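Local coordinates for protein fibrillarin-like rRNA/tRNA 2'-O-methyltransferase (Methanocaldococcus jannaschii, PDB 1FBN) that probably uses S-adenosyl-L-methionine to methylate ribose 2'-hydroxyls in rRNA and tRNA, directed by guide RNA within box C/D ribonucleoprotein particles, at residues A[8-13]-A[61-66]; A[67-72]-A[222-227]. All blocks are in the same frame, centred on the assembly; numbering follows the deposited sequence.

Interaction 1 of 2, residues A[8-13]-A[61-66]; sequences EIFENI and AAIIKG
Phe10 and Ile13, at the turn between strands 5-9 and 13-17, meet the helix 58-64 through one residue, Ile63, and the contact between the segments is entirely apolar. The two branches of Ile63 serve different partners. Its CG2 methyl comes up against the edge of the Phe10 ring, in the ring plane, 3.9 Å from CE2, as the two side chains slide past each other in opposite directions. The longer branch, with CG1 beside the backbone N (chi1 -65°), sends CD1 tip to tip against CD1 of Ile13, at 4.1 Å. On the neighbouring strand 25-28, Ile25 also packs on Ile63.

Hydrogen bonds hold each side in shape. In the turn, Ile9 N donates to Ile13 O at 2.8 Å. The Glu8 carboxylate reaches across the turn, where OE2 accepts a bond from the backbone N of Asn12 on its anti side, at 2.9 Å, nearly straight at the hydrogen (167°), with the donor 22° out of the carboxylate plane. The helix closes just after Ile64: Gly66 N bonds to Ile63 O at 3.1 Å, and Gly66, with a positive phi and backbone angles at which a CB would strike the preceding carbonyl O, is the C-prime residue of a Schellman motif.

A β-hairpin turn thus rests against the C-terminal end of a helix, joining the N-terminal antiparallel sheet to the Rossmann-like methyltransferase fold of fibrillarin. The Ile63 side chain lies about 9 Å from that of Thr88, a predicted S-adenosyl-L-methionine-binding residue, which places the contact close to the predicted cofactor site.

Interaction 2 of 2, residues A[67-72]-A[222-227]; sequences LKVMPI and MFVGIW
Leu67 extends with CG anti to the backbone N (chi1 -178°), which points CD1 at Val224, whose own chi1 of 178° spreads its two methyls toward different residues of 67-72. CG2 takes Leu67 CD1 at 3.9 Å, the two side chains crossing at about a right angle, while CG1 meets Val69 CG1 at 4.1 Å on a more slanting approach. Both Val224 methyls also lie near the carbonyl of Val69, whose O is 4.1 Å from Val224 CG2; this buried oxygen has no hydrogen-bonding partner in the model. Cut back to an alanine, Val224 would probably leave Leu67 CD1 and Val69 CG1 without their apolar partners and open a gap beside Val69 O.

The segment 67-72, which has no regular secondary structure, runs from helix 58-64 toward strand 77-81 over one face of the mixed sheet. Strand 205-212 helps to fix it there, since Asp209 OD2 accepts hydrogen bonds from both Lys68 N and Val69 N. Strand 220-227 lies between 172-179 and 205-212, with Phe223 turned to the other face, and Met222 (a selenomethionine) extends the apolar layer to Leu59 and Ala62 of helix 58-64.

Interactions 1 and 2 are both buried and apolar, and follow one another along the chain: helix 58-64 ends in interaction 1, and the segment leaving it enters interaction 2. The probable hydrogen bond from Leu67 N to Ala62 O (2.9 Å), the second bond of the Schellman motif, joins them. Phe10 adds a bridge, its CD1 packing on CB of Met70 (selenomethionine) at 3.6 Å and its CZ on Leu67 O. The two contacts differ in place, though each has one partly exposed residue (Phe10, Val69). Interaction 1 joins the N-terminal sheet to the helix through an aromatic edge and isoleucine tips, whereas interaction 2 lays an irregular segment on the mixed sheet through leucine and valine methyls.

Interaction 1 of 2, residues A[8-13]-A[61-66]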
loop_
_atom_site.group_PDB
_atom_site.type_symbol
_atom_site.label_atom_id
_atom_site.label_comp_id
_atom_site.label_asym_id
_atom_site.label_seq_id
_atom_site.Cartn_x
_atom_site.Cartn_y
_atom_site.Cartn_z
ATOM N N GLU A 8 17.977 -4.765 -6.166
ATOM C CA GLU A 8 16.606 -5.206 -6.009
ATOM C C GLU A 8 16.379 -5.877 -4.664
ATOM O O GLU A 8 17.192 -6.695 -4.221
ATOM C CB GLU A 8 16.236 -6.177 -7.128
ATOM C CG GLU A 8 14.830 -6.746 -7.009
ATOM C CD GLU A 8 14.446 -7.634 -8.176
ATOM O OE1 GLU A 8 15.332 -8.006 -8.978
ATOM O OE2 GLU A 8 13.247 -7.962 -8.293
ATOM N N ILE A 9 15.301 -5.470 -3.998
ATOM C CA ILE A 9 14.894 -6.050 -2.723
ATOM C C ILE A 9 13.480 -6.562 -2.961
ATOM O O ILE A 9 12.807 -6.093 -3.879
ATOM C CB ILE A 9 14.923 -5.029 -1.558
ATOM C CG1 ILE A 9 14.159 -3.758 -1.927
ATOM C CG2 ILE A 9 16.366 -4.723 -1.166
ATOM C CD1 ILE A 9 14.078 -2.752 -0.795
ATOM N N PHE A 10 13.043 -7.542 -2.172
ATOM C CA PHE A 10 11.710 -8.133 -2.335
ATOM C C PHE A 10 11.561 -8.541 -3.801
ATOM O O PHE A 10 12.362 -9.323 -4.304
ATOM C CB PHE A 10 10.622 -7.133 -1.917
ATOM C CG PHE A 10 10.711 -6.708 -0.472
ATOM C CD1 PHE A 10 10.591 -7.646 0.552
ATOM C CD2 PHE A 10 10.907 -5.371 -0.134
ATOM C CE1 PHE A 10 10.663 -7.256 1.894
ATOM C CE2 PHE A 10 10.980 -4.973 1.206
ATOM C CZ PHE A 10 10.857 -5.919 2.219
ATOM N N GLU A 11 10.549 -8.019 -4.485
ATOM C CA GLU A 11 10.369 -8.308 -5.904
ATOM C C GLU A 11 9.974 -7.028 -6.633
ATOM O O GLU A 11 8.910 -6.461 -6.385
ATOM C CB GLU A 11 9.327 -9.406 -6.149
ATOM C CG GLU A 11 9.208 -9.774 -7.634
ATOM C CD GLU A 11 8.267 -10.935 -7.908
ATOM O OE1 GLU A 11 8.525 -12.048 -7.403
ATOM O OE2 GLU A 11 7.281 -10.739 -8.649
ATOM N N ASN A 12 10.861 -6.564 -7.507
ATOM C CA ASN A 12 10.644 -5.353 -8.291
ATOM C C ASN A 12 10.594 -4.062 -7.459
ATOM O O ASN A 12 9.879 -3.118 -7.792
ATOM C CB ASN A 12 9.400 -5.495 -9.182
ATOM C CG ASN A 12 9.476 -4.639 -10.448
ATOM O OD1 ASN A 12 8.466 -4.433 -11.133
ATOM N ND2 ASN A 12 10.670 -4.147 -10.767
ATOM N N ILE A 13 11.328 -4.057 -6.348
ATOM C CA ILE A 13 11.460 -2.888 -5.478
ATOM C C ILE A 13 12.977 -2.701 -5.400
ATOM O O ILE A 13 13.724 -3.680 -5.438
ATOM C CB ILE A 13 10.866 -3.114 -4.063
ATOM C CG1 ILE A 13 9.362 -3.369 -4.160
ATOM C CG2 ILE A 13 11.098 -1.880 -3.191
ATOM C CD1 ILE A 13 8.700 -3.568 -2.832
ATOM N N ALA A 61 7.252 4.072 4.034
ATOM C CA ALA A 61 7.631 4.261 5.431
ATOM C C ALA A 61 7.790 2.912 6.133
ATOM O O ALA A 61 8.735 2.714 6.898
ATOM C CB ALA A 61 6.588 5.109 6.149
ATOM N N ALA A 62 6.864 1.993 5.854
ATOM C CA ALA A 62 6.883 0.660 6.444
ATOM C C ALA A 62 8.129 -0.098 6.007
ATOM O O ALA A 62 8.779 -0.752 6.824
ATOM C CB ALA A 62 5.625 -0.112 6.063
ATOM N N ILE A 63 8.464 -0.004 4.722
ATOM C CA ILE A 63 9.649 -0.674 4.194
ATOM C C ILE A 63 10.913 -0.066 4.810
ATOM O O ILE A 63 11.787 -0.794 5.278
ATOM C CB ILE A 63 9.711 -0.594 2.646
ATOM C CG1 ILE A 63 8.546 -1.377 2.035
ATOM C CG2 ILE A 63 11.029 -1.166 2.134
ATOM C CD1 ILE A 63 8.424 -1.232 0.532
ATOM N N ILE A 64 10.984 1.266 4.848
ATOM C CA ILE A 64 12.139 1.966 5.421
ATOM C C ILE A 64 12.315 1.584 6.893
ATOM O O ILE A 64 13.442 1.387 7.358
ATOM C CB ILE A 64 11.999 3.520 5.290
ATOM C CG1 ILE A 64 12.128 3.955 3.825
ATOM C CG2 ILE A 64 13.050 4.239 6.132
ATOM C CD1 ILE A 64 13.518 3.792 3.233
ATOM N N LYS A 65 11.195 1.431 7.601
ATOM C CA LYS A 65 11.210 1.075 9.017
ATOM C C LYS A 65 11.343 -0.418 9.333
ATOM O O LYS A 65 11.136 -0.826 10.481
ATOM C CB LYS A 65 9.987 1.658 9.732
ATOM C CG LYS A 65 9.990 3.181 9.854
ATOM C CD LYS A 65 11.222 3.706 10.596
ATOM C CE LYS A 65 11.382 3.076 11.984
ATOM N NZ LYS A 65 10.191 3.241 12.866
ATOM N N GLY A 66 11.625 -1.234 8.318
ATOM C CA GLY A 66 11.824 -2.656 8.562
ATOM C C GLY A 66 10.823 -3.722 8.146
ATOM O O GLY A 66 10.900 -4.844 8.647
#

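Interaction 2 of 2, residues A[67-72]-A[222-227]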
loop_
_atom_site.group_PDB
_atom_site.type_symbol
_atom_site.label_atom_id
_atom_site.label_comp_id
_atom_site.label_asym_id
_atom_site.label_seq_id
_atom_site.Cartn_x
_atom_site.Cartn_y
_atom_site.Cartn_z
ATOM N N LEU A 67 9.895 -3.407 7.249
ATOM C CA LEU A 67 8.922 -4.398 6.788
ATOM C C LEU A 67 9.691 -5.575 6.187
ATOM O O LEU A 67 10.591 -5.375 5.367
ATOM C CB LEU A 67 8.013 -3.789 5.715
ATOM C CG LEU A 67 6.908 -4.683 5.153
ATOM C CD1 LEU A 67 5.856 -4.920 6.217
ATOM C CD2 LEU A 67 6.273 -4.044 3.937
ATOM N N LYS A 68 9.359 -6.794 6.618
ATOM C CA LYS A 68 10.025 -8.003 6.117
ATOM C C LYS A 68 9.146 -8.823 5.172
ATOM O O LYS A 68 9.654 -9.568 4.329
ATOM C CB LYS A 68 10.495 -8.890 7.279
ATOM C CG LYS A 68 11.449 -8.208 8.248
ATOM C CD LYS A 68 12.705 -7.720 7.554
ATOM C CE LYS A 68 13.554 -6.907 8.507
ATOM N NZ LYS A 68 14.694 -6.267 7.811
ATOM N N VAL A 69 7.831 -8.704 5.330
ATOM C CA VAL A 69 6.885 -9.429 4.489
ATOM C C VAL A 69 6.217 -8.464 3.508
ATOM O O VAL A 69 5.386 -7.645 3.903
ATOM C CB VAL A 69 5.780 -10.124 5.335
ATOM C CG1 VAL A 69 4.897 -10.993 4.446
ATOM C CG2 VAL A 69 6.404 -10.955 6.446
HETATM N N MSE A 70 6.626 -8.527 2.245
HETATM C CA MSE A 70 6.048 -7.684 1.199
HETATM C C MSE A 70 5.483 -8.631 0.145
HETATM O O MSE A 70 6.209 -9.123 -0.722
HETATM C CB MSE A 70 7.105 -6.749 0.599
HETATM C CG MSE A 70 6.613 -5.936 -0.596
HETATM SE SE MSE A 70 5.111 -5.006 -0.265
HETATM C CE MSE A 70 5.246 -3.759 -1.530
ATOM N N PRO A 71 4.175 -8.926 0.237
ATOM C CA PRO A 71 3.445 -9.820 -0.668
ATOM C C PRO A 71 3.138 -9.317 -2.084
ATOM O O PRO A 71 2.812 -10.115 -2.961
ATOM C CB PRO A 71 2.172 -10.114 0.118
ATOM C CG PRO A 71 1.923 -8.825 0.825
ATOM C CD PRO A 71 3.296 -8.450 1.322
ATOM N N ILE A 72 3.229 -8.011 -2.310
ATOM C CA ILE A 72 2.954 -7.457 -3.631
ATOM C C ILE A 72 4.082 -7.813 -4.594
ATOM O O ILE A 72 5.216 -7.373 -4.422
ATOM C CB ILE A 72 2.758 -5.922 -3.574
ATOM C CG1 ILE A 72 1.544 -5.589 -2.698
ATOM C CG2 ILE A 72 2.584 -5.349 -4.987
ATOM C CD1 ILE A 72 1.317 -4.109 -2.470
HETATM N N MSE A 222 1.687 -0.481 10.492
HETATM C CA MSE A 222 1.332 -1.256 9.306
HETATM C C MSE A 222 1.243 -2.730 9.705
HETATM O O MSE A 222 2.211 -3.313 10.197
HETATM C CB MSE A 222 2.389 -1.073 8.202
HETATM C CG MSE A 222 2.143 -1.859 6.907
HETATM SE SE MSE A 222 0.756 -1.269 5.895
HETATM C CE MSE A 222 1.554 -0.010 4.972
ATOM N N PHE A 223 0.061 -3.310 9.551
ATOM C CA PHE A 223 -0.149 -4.720 9.857
ATOM C C PHE A 223 -0.195 -5.508 8.551
ATOM O O PHE A 223 -0.701 -5.021 7.536
ATOM C CB PHE A 223 -1.474 -4.937 10.608
ATOM C CG PHE A 223 -1.455 -4.481 12.040
ATOM C CD1 PHE A 223 -0.993 -5.327 13.048
ATOM C CD2 PHE A 223 -1.916 -3.214 12.388
ATOM C CE1 PHE A 223 -0.992 -4.919 14.382
ATOM C CE2 PHE A 223 -1.920 -2.795 13.720
ATOM C CZ PHE A 223 -1.457 -3.650 14.718
ATOM N N VAL A 224 0.388 -6.702 8.573
ATOM C CA VAL A 224 0.376 -7.589 7.418
ATOM C C VAL A 224 -0.075 -8.950 7.935
ATOM O O VAL A 224 0.433 -9.441 8.946
ATOM C CB VAL A 224 1.765 -7.719 6.755
ATOM C CG1 VAL A 224 1.692 -8.686 5.582
ATOM C CG2 VAL A 224 2.264 -6.358 6.275
ATOM N N GLY A 225 -1.065 -9.534 7.271
ATOM C CA GLY A 225 -1.560 -10.830 7.692
ATOM C C GLY A 225 -1.959 -11.713 6.530
ATOM O O GLY A 225 -2.299 -11.216 5.454
ATOM N N ILE A 226 -1.857 -13.024 6.730
ATOM C CA ILE A 226 -2.238 -13.991 5.700
ATOM C C ILE A 226 -3.696 -14.363 5.933
ATOM O O ILE A 226 -4.092 -14.661 7.061
ATOM C CB ILE A 226 -1.382 -15.276 5.751
ATOM C CG1 ILE A 226 0.091 -14.929 5.578
ATOM C CG2 ILE A 226 -1.808 -16.238 4.645
ATOM C CD1 ILE A 226 0.992 -16.133 5.333
ATOM N N TRP A 227 -4.489 -14.312 4.867
ATOM C CA TRP A 227 -5.908 -14.634 4.939
ATOM C C TRP A 227 -6.136 -16.139 4.983
ATOM O O TRP A 227 -5.941 -16.836 3.989
ATOM C CB TRP A 227 -6.632 -14.030 3.740
ATOM C CG TRP A 227 -8.112 -14.267 3.725
ATOM C CD1 TRP A 227 -8.823 -14.925 2.764
ATOM C CD2 TRP A 227 -9.072 -13.813 4.693
ATOM N NE1 TRP A 227 -10.164 -14.906 3.068
ATOM C CE2 TRP A 227 -10.345 -14.230 4.245
ATOM C CE3 TRP A 227 -8.980 -13.089 5.892
ATOM C CZ2 TRP A 227 -11.519 -13.949 4.955
ATOM C CZ3 TRP A 227 -10.148 -12.810 6.596
ATOM C CH2 TRP A 227 -11.400 -13.240 6.123
#